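Local coordinates for cell division protein FtsX (Streptococcus pneumoniae, PDB 6HE6) that forms part of the FtsEX ABC transporter of cell division and, through its large extracellular loop, interacts with the essential peptidoglycan hydrolase PcsB, at residues E7-V12 against N94-V99; H40-S45 against K107-V112; K53-S58 against Y89-N94; S58-Q63 against D81-Y86. All blocks are in the same frame, centred on the assembly; numbering follows the deposited sequence.

Contact 1. Residues E7-V12 against N94-V99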
loop_
_atom_site.group_PDB
_atom_site.type_symbol
_atom_site.label_atom_id
_atom_site.label_comp_id
_atom_site.label_asym_id
_atom_site.label_seq_id
_atom_site.Cartn_x
_atom_site.Cartn_y
_atom_site.Cartn_z
ATOM N N GLU A 7 -12.678 -3.342 -8.853
ATOM C CA GLU A 7 -13.392 -4.646 -8.830
ATOM C C GLU A 7 -12.478 -5.743 -8.281
ATOM O O GLU A 7 -11.309 -5.720 -8.566
ATOM C CB GLU A 7 -13.888 -4.984 -10.227
ATOM C CG GLU A 7 -15.079 -4.149 -10.653
ATOM C CD GLU A 7 -16.102 -3.849 -9.564
ATOM O OE1 GLU A 7 -16.079 -4.537 -8.537
ATOM O OE2 GLU A 7 -16.933 -2.940 -9.757
ATOM N N ASN A 8 -13.054 -6.754 -7.655
ATOM C CA ASN A 8 -12.298 -7.776 -6.930
ATOM C C ASN A 8 -11.348 -8.532 -7.851
ATOM O O ASN A 8 -10.212 -8.850 -7.467
ATOM C CB ASN A 8 -13.288 -8.734 -6.244
ATOM C CG ASN A 8 -12.614 -9.936 -5.569
ATOM O OD1 ASN A 8 -11.499 -9.841 -5.047
ATOM N ND2 ASN A 8 -13.313 -11.072 -5.560
ATOM N N ASN A 9 -11.792 -8.811 -9.081
ATOM C CA ASN A 9 -11.087 -9.730 -9.961
ATOM C C ASN A 9 -9.835 -9.105 -10.547
ATOM O O ASN A 9 -9.104 -9.788 -11.274
ATOM C CB ASN A 9 -12.016 -10.215 -11.090
ATOM C CG ASN A 9 -12.500 -9.089 -12.008
ATOM O OD1 ASN A 9 -12.153 -7.932 -11.828
ATOM N ND2 ASN A 9 -13.358 -9.431 -12.960
ATOM N N VAL A 10 -9.564 -7.838 -10.236
ATOM C CA VAL A 10 -8.512 -7.100 -10.918
ATOM C C VAL A 10 -7.679 -6.364 -9.873
ATOM O O VAL A 10 -6.743 -5.631 -10.198
ATOM C CB VAL A 10 -9.145 -6.158 -11.963
ATOM C CG1 VAL A 10 -9.563 -4.810 -11.371
ATOM C CG2 VAL A 10 -8.279 -6.018 -13.163
ATOM N N ARG A 11 -7.988 -6.587 -8.607
ATOM C CA ARG A 11 -7.319 -5.892 -7.518
ATOM C C ARG A 11 -6.155 -6.736 -7.015
ATOM O O ARG A 11 -6.287 -7.953 -6.838
ATOM C CB ARG A 11 -8.322 -5.592 -6.405
ATOM C CG ARG A 11 -7.758 -4.976 -5.142
ATOM C CD ARG A 11 -8.355 -5.652 -3.916
ATOM N NE ARG A 11 -7.636 -6.888 -3.617
ATOM C CZ ARG A 11 -8.125 -8.108 -3.820
ATOM N NH1 ARG A 11 -9.346 -8.261 -4.317
ATOM N NH2 ARG A 11 -7.390 -9.177 -3.529
ATOM N N VAL A 12 -5.003 -6.095 -6.831
ATOM C CA VAL A 12 -3.866 -6.692 -6.147
ATOM C C VAL A 12 -3.430 -5.726 -5.059
ATOM O O VAL A 12 -3.337 -4.517 -5.296
ATOM C CB VAL A 12 -2.692 -6.996 -7.098
ATOM C CG1 VAL A 12 -1.493 -7.465 -6.313
ATOM C CG2 VAL A 12 -3.075 -8.060 -8.102
ATOM N N ASN A 94 -5.009 -4.419 -15.664
ATOM C CA ASN A 94 -5.774 -4.106 -16.868
ATOM C C ASN A 94 -6.814 -5.180 -17.172
ATOM O O ASN A 94 -7.879 -4.872 -17.719
ATOM C CB ASN A 94 -4.833 -3.933 -18.067
ATOM C CG ASN A 94 -4.312 -2.500 -18.220
ATOM O OD1 ASN A 94 -4.916 -1.538 -17.737
ATOM N ND2 ASN A 94 -3.175 -2.362 -18.893
ATOM N N ALA A 95 -6.528 -6.437 -16.837
ATOM C CA ALA A 95 -7.440 -7.544 -17.069
ATOM C C ALA A 95 -7.271 -8.528 -15.930
ATOM O O ALA A 95 -6.216 -8.543 -15.282
ATOM C CB ALA A 95 -7.164 -8.239 -18.414
ATOM N N PRO A 96 -8.280 -9.352 -15.652
ATOM C CA PRO A 96 -8.106 -10.386 -14.617
ATOM C C PRO A 96 -6.890 -11.269 -14.840
ATOM O O PRO A 96 -6.186 -11.594 -13.876
ATOM C CB PRO A 96 -9.422 -11.180 -14.697
ATOM C CG PRO A 96 -10.420 -10.206 -15.232
ATOM C CD PRO A 96 -9.661 -9.302 -16.170
ATOM N N ASN A 97 -6.591 -11.628 -16.093
ATOM C CA ASN A 97 -5.507 -12.567 -16.367
ATOM C C ASN A 97 -4.126 -11.999 -16.061
ATOM O O ASN A 97 -3.179 -12.777 -15.894
ATOM C CB ASN A 97 -5.577 -13.024 -17.823
ATOM C CG ASN A 97 -6.677 -14.039 -18.049
ATOM O OD1 ASN A 97 -7.274 -14.541 -17.095
ATOM N ND2 ASN A 97 -6.971 -14.331 -19.311
ATOM N N ASP A 98 -3.985 -10.671 -15.999
ATOM C CA ASP A 98 -2.714 -10.037 -15.659
ATOM C C ASP A 98 -2.396 -10.085 -14.173
ATOM O O ASP A 98 -1.265 -9.749 -13.786
ATOM C CB ASP A 98 -2.702 -8.566 -16.100
ATOM C CG ASP A 98 -2.947 -8.388 -17.583
ATOM O OD1 ASP A 98 -2.392 -9.156 -18.392
ATOM O OD2 ASP A 98 -3.688 -7.455 -17.942
ATOM N N VAL A 99 -3.356 -10.481 -13.337
ATOM C CA VAL A 99 -3.204 -10.329 -11.890
ATOM C C VAL A 99 -2.084 -11.214 -11.365
ATOM O O VAL A 99 -1.247 -10.774 -10.568
ATOM C CB VAL A 99 -4.532 -10.641 -11.177
ATOM C CG1 VAL A 99 -4.278 -11.098 -9.735
ATOM C CG2 VAL A 99 -5.460 -9.453 -11.222
#

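Contact 2. Residues H40-S45 against K107-V112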
loop_
_atom_site.group_PDB
_atom_site.type_symbol
_atom_site.label_atom_id
_atom_site.label_comp_id
_atom_site.label_asym_id
_atom_site.label_seq_id
_atom_site.Cartn_x
_atom_site.Cartn_y
_atom_site.Cartn_z
ATOM N N HIS A 40 8.618 6.795 -3.110
ATOM C CA HIS A 40 7.971 6.285 -4.323
ATOM C C HIS A 40 8.795 5.233 -5.045
ATOM O O HIS A 40 8.492 4.889 -6.201
ATOM C CB HIS A 40 7.614 7.432 -5.280
ATOM C CG HIS A 40 6.282 8.052 -5.001
ATOM N ND1 HIS A 40 5.459 7.612 -3.988
ATOM C CD2 HIS A 40 5.618 9.056 -5.615
ATOM C CE1 HIS A 40 4.347 8.322 -3.985
ATOM N NE2 HIS A 40 4.421 9.210 -4.958
ATOM N N LYS A 41 9.817 4.680 -4.387
ATOM C CA LYS A 41 10.576 3.573 -4.973
ATOM C C LYS A 41 9.661 2.414 -5.345
ATOM O O LYS A 41 9.783 1.824 -6.427
ATOM C CB LYS A 41 11.640 3.096 -3.982
ATOM C CG LYS A 41 13.079 3.372 -4.389
ATOM C CD LYS A 41 13.310 4.828 -4.721
ATOM C CE LYS A 41 14.714 5.052 -5.283
ATOM N NZ LYS A 41 15.771 4.336 -4.507
ATOM N N VAL A 42 8.752 2.051 -4.440
ATOM C CA VAL A 42 7.842 0.944 -4.715
ATOM C C VAL A 42 6.732 1.383 -5.654
ATOM O O VAL A 42 6.382 0.655 -6.598
ATOM C CB VAL A 42 7.275 0.381 -3.405
ATOM C CG1 VAL A 42 6.254 -0.702 -3.707
ATOM C CG2 VAL A 42 8.415 -0.135 -2.532
ATOM N N TYR A 43 6.167 2.575 -5.417
ATOM C CA TYR A 43 5.133 3.120 -6.294
ATOM C C TYR A 43 5.586 3.072 -7.747
ATOM O O TYR A 43 4.882 2.539 -8.608
ATOM C CB TYR A 43 4.769 4.563 -5.875
ATOM C CG TYR A 43 3.892 5.308 -6.879
ATOM C CD1 TYR A 43 2.508 5.208 -6.833
ATOM C CD2 TYR A 43 4.454 6.089 -7.888
ATOM C CE1 TYR A 43 1.709 5.875 -7.762
ATOM C CE2 TYR A 43 3.669 6.747 -8.811
ATOM C CZ TYR A 43 2.299 6.639 -8.737
ATOM O OH TYR A 43 1.534 7.294 -9.661
ATOM N N ASP A 44 6.794 3.564 -8.027
ATOM C CA ASP A 44 7.231 3.715 -9.414
ATOM C C ASP A 44 7.395 2.368 -10.116
ATOM O O ASP A 44 7.029 2.234 -11.289
ATOM C CB ASP A 44 8.540 4.506 -9.488
ATOM C CG ASP A 44 8.370 5.964 -9.142
ATOM O OD1 ASP A 44 7.230 6.464 -9.220
ATOM O OD2 ASP A 44 9.394 6.621 -8.846
ATOM N N SER A 45 7.934 1.361 -9.416
ATOM C CA SER A 45 8.104 0.035 -10.009
ATOM C C SER A 45 6.763 -0.591 -10.357
ATOM O O SER A 45 6.628 -1.247 -11.396
ATOM C CB SER A 45 8.869 -0.869 -9.048
ATOM O OG SER A 45 10.131 -0.304 -8.741
ATOM N N LYS A 107 6.173 -9.062 -5.636
ATOM C CA LYS A 107 6.893 -9.569 -4.471
ATOM C C LYS A 107 8.401 -9.407 -4.649
ATOM O O LYS A 107 9.132 -9.377 -3.655
ATOM C CB LYS A 107 6.521 -11.041 -4.191
ATOM C CG LYS A 107 6.398 -11.442 -2.680
ATOM C CD LYS A 107 7.592 -10.981 -1.841
ATOM C CE LYS A 107 7.613 -11.504 -0.417
ATOM N NZ LYS A 107 8.494 -10.613 0.404
ATOM N N LYS A 108 8.875 -9.233 -5.885
ATOM C CA LYS A 108 10.298 -9.082 -6.167
ATOM C C LYS A 108 10.799 -7.649 -6.023
ATOM O O LYS A 108 12.003 -7.418 -6.134
ATOM C CB LYS A 108 10.602 -9.608 -7.573
ATOM C CG LYS A 108 10.533 -11.125 -7.645
ATOM C CD LYS A 108 11.324 -11.678 -8.806
ATOM C CE LYS A 108 10.447 -11.809 -10.032
ATOM N NZ LYS A 108 10.673 -13.107 -10.722
ATOM N N ILE A 109 9.919 -6.684 -5.777
ATOM C CA ILE A 109 10.343 -5.305 -5.565
ATOM C C ILE A 109 10.892 -5.171 -4.151
ATOM O O ILE A 109 10.271 -5.631 -3.187
ATOM C CB ILE A 109 9.170 -4.338 -5.785
ATOM C CG1 ILE A 109 8.625 -4.463 -7.215
ATOM C CG2 ILE A 109 9.614 -2.912 -5.465
ATOM C CD1 ILE A 109 7.366 -3.657 -7.477
ATOM N N GLU A 110 12.062 -4.555 -4.009
ATOM C CA GLU A 110 12.595 -4.408 -2.665
ATOM C C GLU A 110 11.833 -3.314 -1.935
ATOM O O GLU A 110 11.595 -2.228 -2.475
ATOM C CB GLU A 110 14.092 -4.117 -2.681
ATOM C CG GLU A 110 14.796 -4.475 -1.350
ATOM C CD GLU A 110 14.149 -5.649 -0.590
ATOM O OE1 GLU A 110 13.998 -6.753 -1.159
ATOM O OE2 GLU A 110 13.807 -5.465 0.596
ATOM N N GLY A 111 11.451 -3.617 -0.706
ATOM C CA GLY A 111 10.519 -2.844 0.073
ATOM C C GLY A 111 9.159 -3.496 0.214
ATOM O O GLY A 111 8.441 -3.195 1.174
ATOM N N VAL A 112 8.791 -4.386 -0.708
ATOM C CA VAL A 112 7.511 -5.088 -0.638
ATOM C C VAL A 112 7.616 -6.196 0.407
ATOM O O VAL A 112 8.496 -7.059 0.322
ATOM C CB VAL A 112 7.118 -5.666 -2.006
ATOM C CG1 VAL A 112 5.997 -6.695 -1.854
ATOM C CG2 VAL A 112 6.712 -4.564 -2.961
#

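Contact 3. Residues K53-S58 against Y89-N94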
loop_
_atom_site.group_PDB
_atom_site.type_symbol
_atom_site.label_atom_id
_atom_site.label_comp_id
_atom_site.label_asym_id
_atom_site.label_seq_id
_atom_site.Cartn_x
_atom_site.Cartn_y
_atom_site.Cartn_z
ATOM N N LYS A 53 -3.116 -0.466 -14.224
ATOM C CA LYS A 53 -3.817 0.756 -14.602
ATOM C C LYS A 53 -3.719 1.859 -13.553
ATOM O O LYS A 53 -3.659 3.042 -13.907
ATOM C CB LYS A 53 -5.297 0.468 -14.895
ATOM C CG LYS A 53 -6.103 1.752 -15.221
ATOM C CD LYS A 53 -7.580 1.516 -15.544
ATOM C CE LYS A 53 -7.951 2.226 -16.854
ATOM N NZ LYS A 53 -9.235 1.753 -17.462
ATOM N N SER A 54 -3.719 1.517 -12.268
ATOM C CA SER A 54 -3.625 2.532 -11.228
ATOM C C SER A 54 -3.026 1.910 -9.971
ATOM O O SER A 54 -3.174 0.710 -9.724
ATOM C CB SER A 54 -5.000 3.135 -10.925
ATOM O OG SER A 54 -5.838 2.160 -10.331
ATOM N N VAL A 55 -2.339 2.738 -9.182
ATOM C CA VAL A 55 -1.764 2.299 -7.920
ATOM C C VAL A 55 -2.001 3.407 -6.900
ATOM O O VAL A 55 -1.545 4.543 -7.083
ATOM C CB VAL A 55 -0.275 1.962 -8.044
ATOM C CG1 VAL A 55 0.396 3.033 -8.755
ATOM C CG2 VAL A 55 0.384 1.814 -6.680
ATOM N N THR A 56 -2.738 3.084 -5.850
ATOM C CA THR A 56 -3.256 4.051 -4.893
ATOM C C THR A 56 -2.779 3.690 -3.496
ATOM O O THR A 56 -3.006 2.568 -3.036
ATOM C CB THR A 56 -4.788 4.051 -4.942
ATOM O OG1 THR A 56 -5.222 4.306 -6.288
ATOM C CG2 THR A 56 -5.342 5.100 -4.023
ATOM N N PHE A 57 -2.113 4.632 -2.822
ATOM C CA PHE A 57 -1.667 4.394 -1.456
ATOM C C PHE A 57 -2.846 4.217 -0.497
ATOM O O PHE A 57 -3.801 4.997 -0.510
ATOM C CB PHE A 57 -0.788 5.558 -0.959
ATOM C CG PHE A 57 -0.057 5.260 0.336
ATOM C CD1 PHE A 57 0.805 4.179 0.431
ATOM C CD2 PHE A 57 -0.233 6.061 1.455
ATOM C CE1 PHE A 57 1.478 3.907 1.623
ATOM C CE2 PHE A 57 0.432 5.799 2.624
ATOM C CZ PHE A 57 1.287 4.717 2.714
ATOM N N SER A 58 -2.745 3.207 0.379
ATOM C CA SER A 58 -3.702 2.976 1.470
ATOM C C SER A 58 -2.908 2.809 2.762
ATOM O O SER A 58 -2.315 1.753 3.008
ATOM C CB SER A 58 -4.581 1.749 1.207
ATOM O OG SER A 58 -5.256 1.303 2.383
ATOM N N TYR A 89 -0.211 -0.586 -1.211
ATOM C CA TYR A 89 -0.685 -0.014 -2.463
ATOM C C TYR A 89 -1.803 -0.899 -3.003
ATOM O O TYR A 89 -1.698 -2.131 -2.990
ATOM C CB TYR A 89 0.450 0.113 -3.502
ATOM C CG TYR A 89 1.351 1.306 -3.244
ATOM C CD1 TYR A 89 0.880 2.607 -3.403
ATOM C CD2 TYR A 89 2.660 1.132 -2.825
ATOM C CE1 TYR A 89 1.702 3.698 -3.173
ATOM C CE2 TYR A 89 3.485 2.218 -2.581
ATOM C CZ TYR A 89 2.992 3.495 -2.748
ATOM O OH TYR A 89 3.789 4.573 -2.486
ATOM N N ILE A 90 -2.869 -0.271 -3.468
ATOM C CA ILE A 90 -3.988 -0.976 -4.080
ATOM C C ILE A 90 -3.787 -0.849 -5.581
ATOM O O ILE A 90 -3.894 0.248 -6.138
ATOM C CB ILE A 90 -5.344 -0.411 -3.630
ATOM C CG1 ILE A 90 -5.409 -0.216 -2.115
ATOM C CG2 ILE A 90 -6.481 -1.307 -4.119
ATOM C CD1 ILE A 90 -5.476 -1.505 -1.294
ATOM N N VAL A 91 -3.438 -1.954 -6.230
ATOM C CA VAL A 91 -3.072 -1.961 -7.643
ATOM C C VAL A 91 -4.245 -2.501 -8.442
ATOM O O VAL A 91 -4.832 -3.529 -8.076
ATOM C CB VAL A 91 -1.810 -2.807 -7.888
ATOM C CG1 VAL A 91 -1.425 -2.817 -9.373
ATOM C CG2 VAL A 91 -0.621 -2.314 -7.012
ATOM N N GLU A 92 -4.590 -1.804 -9.528
ATOM C CA GLU A 92 -5.635 -2.228 -10.448
ATOM C C GLU A 92 -4.986 -2.756 -11.722
ATOM O O GLU A 92 -4.269 -2.015 -12.401
ATOM C CB GLU A 92 -6.571 -1.062 -10.766
ATOM C CG GLU A 92 -7.610 -1.372 -11.843
ATOM C CD GLU A 92 -8.428 -0.150 -12.209
ATOM O OE1 GLU A 92 -7.951 0.969 -11.928
ATOM O OE2 GLU A 92 -9.535 -0.302 -12.771
ATOM N N ALA A 93 -5.233 -4.031 -12.036
ATOM C CA ALA A 93 -4.735 -4.662 -13.256
ATOM C C ALA A 93 -5.568 -4.236 -14.463
ATOM O O ALA A 93 -6.694 -3.770 -14.325
ATOM C CB ALA A 93 -4.767 -6.188 -13.137
ATOM N N ASN A 94 -5.009 -4.419 -15.664
ATOM C CA ASN A 94 -5.774 -4.106 -16.868
ATOM C C ASN A 94 -6.814 -5.180 -17.172
ATOM O O ASN A 94 -7.879 -4.872 -17.719
ATOM C CB ASN A 94 -4.833 -3.933 -18.067
ATOM C CG ASN A 94 -4.312 -2.500 -18.220
ATOM O OD1 ASN A 94 -4.916 -1.538 -17.737
ATOM N ND2 ASN A 94 -3.175 -2.362 -18.893
HETATM O O HOH W 1 -5.728 1.758 -7.538
#

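Contact 4. Residues S58-Q63 against D81-Y86. With CAT (dodecane-trimethylamine), chain C.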
loop_
_atom_site.group_PDB
_atom_site.type_symbol
_atom_site.label_atom_id
_atom_site.label_comp_id
_atom_site.label_asym_id
_atom_site.label_seq_id
_atom_site.Cartn_x
_atom_site.Cartn_y
_atom_site.Cartn_z
ATOM N N SER A 58 -2.745 3.207 0.379
ATOM C CA SER A 58 -3.702 2.976 1.470
ATOM C C SER A 58 -2.908 2.809 2.762
ATOM O O SER A 58 -2.315 1.753 3.008
ATOM C CB SER A 58 -4.581 1.749 1.207
ATOM O OG SER A 58 -5.256 1.303 2.383
ATOM N N SER A 59 -2.892 3.842 3.590
ATOM C CA SER A 59 -2.101 3.785 4.810
ATOM C C SER A 59 -2.673 2.787 5.825
ATOM O O SER A 59 -3.867 2.447 5.820
ATOM C CB SER A 59 -2.068 5.148 5.472
ATOM O OG SER A 59 -3.276 5.295 6.177
ATOM N N LYS A 60 -1.816 2.382 6.760
ATOM C CA LYS A 60 -2.271 1.512 7.839
ATOM C C LYS A 60 -3.326 2.199 8.710
ATOM O O LYS A 60 -4.279 1.554 9.169
ATOM C CB LYS A 60 -1.081 1.048 8.686
ATOM C CG LYS A 60 -0.236 2.153 9.322
ATOM C CD LYS A 60 0.990 1.542 10.052
ATOM C CE LYS A 60 2.264 2.354 9.809
ATOM N NZ LYS A 60 2.210 3.731 10.413
ATOM N N GLU A 61 -3.169 3.500 8.957
ATOM C CA GLU A 61 -4.190 4.254 9.679
ATOM C C GLU A 61 -5.544 4.107 8.995
ATOM O O GLU A 61 -6.512 3.612 9.584
ATOM C CB GLU A 61 -3.781 5.728 9.755
ATOM C CG GLU A 61 -2.530 5.961 10.594
ATOM C CD GLU A 61 -1.249 5.509 9.923
ATOM O OE1 GLU A 61 -1.251 5.321 8.690
ATOM O OE2 GLU A 61 -0.236 5.334 10.640
ATOM N N GLU A 62 -5.599 4.493 7.718
ATOM C CA GLU A 62 -6.834 4.425 6.956
ATOM C C GLU A 62 -7.452 3.026 7.006
ATOM O O GLU A 62 -8.669 2.891 7.186
ATOM C CB GLU A 62 -6.528 4.860 5.523
ATOM C CG GLU A 62 -7.625 4.700 4.520
ATOM C CD GLU A 62 -7.085 4.836 3.109
ATOM O OE1 GLU A 62 -6.030 5.493 2.932
ATOM O OE2 GLU A 62 -7.699 4.265 2.183
ATOM N N GLN A 63 -6.629 1.967 6.883
ATOM C CA GLN A 63 -7.163 0.605 6.907
ATOM C C GLN A 63 -7.819 0.284 8.235
ATOM O O GLN A 63 -8.782 -0.491 8.274
ATOM C CB GLN A 63 -6.081 -0.444 6.622
ATOM C CG GLN A 63 -5.509 -0.404 5.225
ATOM C CD GLN A 63 -4.379 -1.413 5.016
ATOM O OE1 GLN A 63 -4.500 -2.589 5.374
ATOM N NE2 GLN A 63 -3.269 -0.943 4.445
ATOM N N ASP A 81 -1.571 1.444 21.726
ATOM C CA ASP A 81 -0.436 0.772 21.123
ATOM C C ASP A 81 -0.238 1.223 19.689
ATOM O O ASP A 81 -1.047 1.956 19.120
ATOM C CB ASP A 81 -0.631 -0.740 21.177
ATOM C CG ASP A 81 -1.077 -1.205 22.538
ATOM O OD1 ASP A 81 -0.691 -0.573 23.549
ATOM O OD2 ASP A 81 -1.856 -2.177 22.593
ATOM N N ALA A 82 0.869 0.769 19.111
ATOM C CA ALA A 82 1.171 1.081 17.732
ATOM C C ALA A 82 0.208 0.331 16.826
ATOM O O ALA A 82 -0.348 -0.707 17.199
ATOM C CB ALA A 82 2.617 0.715 17.403
ATOM N N ASN A 83 -0.011 0.891 15.632
ATOM C CA ASN A 83 -0.814 0.216 14.616
ATOM C C ASN A 83 0.008 -0.928 14.034
ATOM O O ASN A 83 1.080 -0.681 13.472
ATOM C CB ASN A 83 -1.230 1.210 13.509
ATOM C CG ASN A 83 -2.278 0.646 12.588
ATOM O OD1 ASN A 83 -2.320 -0.563 12.349
ATOM N ND2 ASN A 83 -3.116 1.517 12.036
ATOM N N PRO A 84 -0.424 -2.184 14.167
ATOM C CA PRO A 84 0.355 -3.310 13.631
ATOM C C PRO A 84 0.124 -3.610 12.159
ATOM O O PRO A 84 0.781 -4.514 11.629
ATOM C CB PRO A 84 -0.129 -4.488 14.487
ATOM C CG PRO A 84 -1.538 -4.149 14.800
ATOM C CD PRO A 84 -1.566 -2.640 14.977
ATOM N N LEU A 85 -0.790 -2.904 11.500
ATOM C CA LEU A 85 -1.082 -3.161 10.096
ATOM C C LEU A 85 0.018 -2.581 9.204
ATOM O O LEU A 85 0.881 -1.823 9.647
ATOM C CB LEU A 85 -2.447 -2.587 9.719
ATOM C CG LEU A 85 -3.636 -3.024 10.586
ATOM C CD1 LEU A 85 -4.939 -2.354 10.135
ATOM C CD2 LEU A 85 -3.775 -4.557 10.580
ATOM N N TYR A 86 -0.025 -2.949 7.929
ATOM C CA TYR A 86 0.989 -2.567 6.952
ATOM C C TYR A 86 0.404 -1.559 5.979
ATOM O O TYR A 86 -0.693 -1.777 5.452
ATOM C CB TYR A 86 1.485 -3.787 6.174
ATOM C CG TYR A 86 2.445 -4.679 6.916
ATOM C CD1 TYR A 86 2.106 -5.231 8.147
ATOM C CD2 TYR A 86 3.691 -4.983 6.378
ATOM C CE1 TYR A 86 2.984 -6.049 8.829
ATOM C CE2 TYR A 86 4.574 -5.800 7.055
ATOM C CZ TYR A 86 4.213 -6.329 8.279
ATOM O OH TYR A 86 5.086 -7.142 8.957
HETATM C C1 CAT C . -4.087 1.114 17.145
HETATM C C2 CAT C . -5.234 0.127 16.878
HETATM C C3 CAT C . -4.748 -1.088 16.071
HETATM C C4 CAT C . -5.609 -2.343 16.303
HETATM C C5 CAT C . -5.129 -3.474 15.376
HETATM C C6 CAT C . -5.700 -4.859 15.724
HETATM C C7 CAT C . -4.536 -5.824 15.969
HETATM C C8 CAT C . -4.860 -7.295 15.685
HETATM C C9 CAT C . -3.585 -7.947 15.139
HETATM C C10 CAT C . -3.633 -9.470 15.230
HETATM C C11 CAT C . -2.997 -10.056 13.965
HETATM C C12 CAT C . -1.941 -11.098 14.331
HETATM C CA1 CAT C . -3.273 3.366 16.904
HETATM C CB1 CAT C . -4.869 2.483 15.384
HETATM C CC1 CAT C . -5.475 2.990 17.641
HETATM N NE1 CAT C . -4.429 2.480 16.770
#

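Contact 1. Residues E7-V12 against N94-V99
At one end of the ferredoxin-like sheet of the extracellular domain, the short 3-10 turn and first residues of strand 11-16 lie against the loop that leaves strand 88-93 and turns into helix 99-107. No hydrogen bond joins the two segments. The polar part is a CA-H...O contact, P96 CA to N9 O at 3.5 Å with 137° at the hydrogen, and the same carbonyl lies 3.7 Å from V99 CG2. The N9 amide lies alongside the P96 ring, and N9 ND2 is 3.8 Å from P96 CG.

The apolar part centres on V99. Its CG1 stands anti to the backbone N (chi1 155°), which sends CG1 to V12 CG2 at 3.7 Å, while CG2 rests 3.9 Å from V10 CA; the V12 and V99 side chains overlap while heading in contrary directions. V10 sets its CG2 against the loop backbone, 3.9 Å from A95 C. A93 also touches V99, so the cluster spans strand and helix start.

Each segment is closed internally. In the loop, V99 N bonds to P96 O at 3.1 Å. In the other segment R11 reaches back, and its NH1 donates to N8 OD1 at 2.8 Å, the oxygen lying almost in the guanidinium plane and the donor in the plane of the amide carbonyl.

Contact 2. Residues H40-S45 against K107-V112
I109 reaches from the loop after helix 99-107 toward the N-terminal part of helix 41-47. From CB, which is aimed at the helix, CG1 is set anti to the carbonyl carbon (chi1 -60°) and passes 4.0 Å from S45 CB. CG2, the short branch, lies 4.2 Å from V42 CG2. With chi2 at 174° the chain stays extended, so the tip, CD1, ends 3.5 Å from S45 CB, meeting the carbon of that serine; its OG turns back along the helix and donates to K41 O at 3.2 Å.

V42 contributes both of its methyls: CG2 sits 3.8 Å from E110 O, and CG1 meets V112 CG2 at 4.0 Å, the two valines crossing at about a right angle. The loop holds its shape through a type II beta turn, closed by V112 N to I109 O at 3.1 Å, with G111 at its third position (phi 107°). At the helix start, the carboxylate of D22 takes the N-H groups of V42 and Y43. The arrangement is that of a ferredoxin-like alpha+beta sandwich, in which the first helix packs beside the turn linking the second helix to the last strand.

Contact 3. Residues K53-S58 against Y89-N94
Strands 52-58 and 88-93 pair antiparallel as the second and third strands of the ferredoxin-like core, with 52-58 at the edge of its four-stranded sheet. The pairing starts with a classic beta bulge, in which K53 and S54 both face E92: K53 N donates to E92 O at 2.7 Å, nearly along the C=O axis, and E92 N to S54 O at 2.9 Å. Further along, T56 and I90 exchange both backbone bonds.

The face carrying V55, F57, Y89 and V91 is tightly packed. V55 CG2 stands anti to its backbone N and presses to 3.4 Å from Y89 CD1. F57 turns its ring edge, led by CD1, toward one face of the Y89 ring in an edge-to-face pair, centroids 5.4 Å apart and planes at 60°. Helix 41-47 adds Y43 against both V55 and Y89, and the Y89 hydroxyl is hydrogen-bonded to D22.

The other face, with S54, T56, I90 and E92, is looser and hydrated. E92, fully extended to its carboxylate, takes a hydrogen bond from S54 OG on the anti lone pair of OE1, 2.9 Å away. One water bridges the strands, donating to S54 OG at 2.8 Å and to I90 O at 2.8 Å, and is hydrogen-bonded to T56 OG1 at 2.9 Å.

Contact 4. Residues S58-Q63 against D81-Y86
The first turn of helix 60-70 lies against the irregular segment 81-86, the backbones coming closest at K60 and Y86, whose CA atoms are 5.3 Å apart. K60 lays its aliphatic part along the loop, CD 3.4 Å from L85 O; bends at chi3 and chi4 then carry NZ away to a salt bridge with E61 OE2 at 2.9 Å. N83 runs alongside it in the contrary sense, and its ND2 gives a weak bond to K60 O at 3.1 Å. The other end of that amide makes an Asx turn, OD1 accepting from L85 N at 2.9 Å, while S59 OG caps the helix by accepting from E62 N. Q63, extended beyond CG, divides its NE2 between S58 O at 3.2 Å and, weakly, Y86 O at 2.9 Å, tying the strand end to the loop. L85 CD1 rests near Q63 CB. D81, N83 and P84 line the dodecane-trimethylamine pocket together with Y64, F78 and E79, and P84 CG touches C7 of the alkyl chain at 3.6 Å.

Contacts 1 and 2 interlock along the chain, their segments alternating; contact 3 is nested inside both, and contact 4 inside contact 3. Contacts 1 and 3, centres about 10 Å apart, share N94 and meet through neighbouring strands 11-16 and 88-93. Contact 2 lies about 13 Å, centre to centre, from contact 3, which it touches where helix 41-47 packs on the sheet. Contact 4 shares S58 with contact 3 and sits across the chain's centre from contact 1, with about 24 Å between their centres. Contacts 1 to 3 thus join elements of the ferredoxin-like core, whereas contact 4 closes the excursion between its second and third strands, where the detergent-like ligand binds.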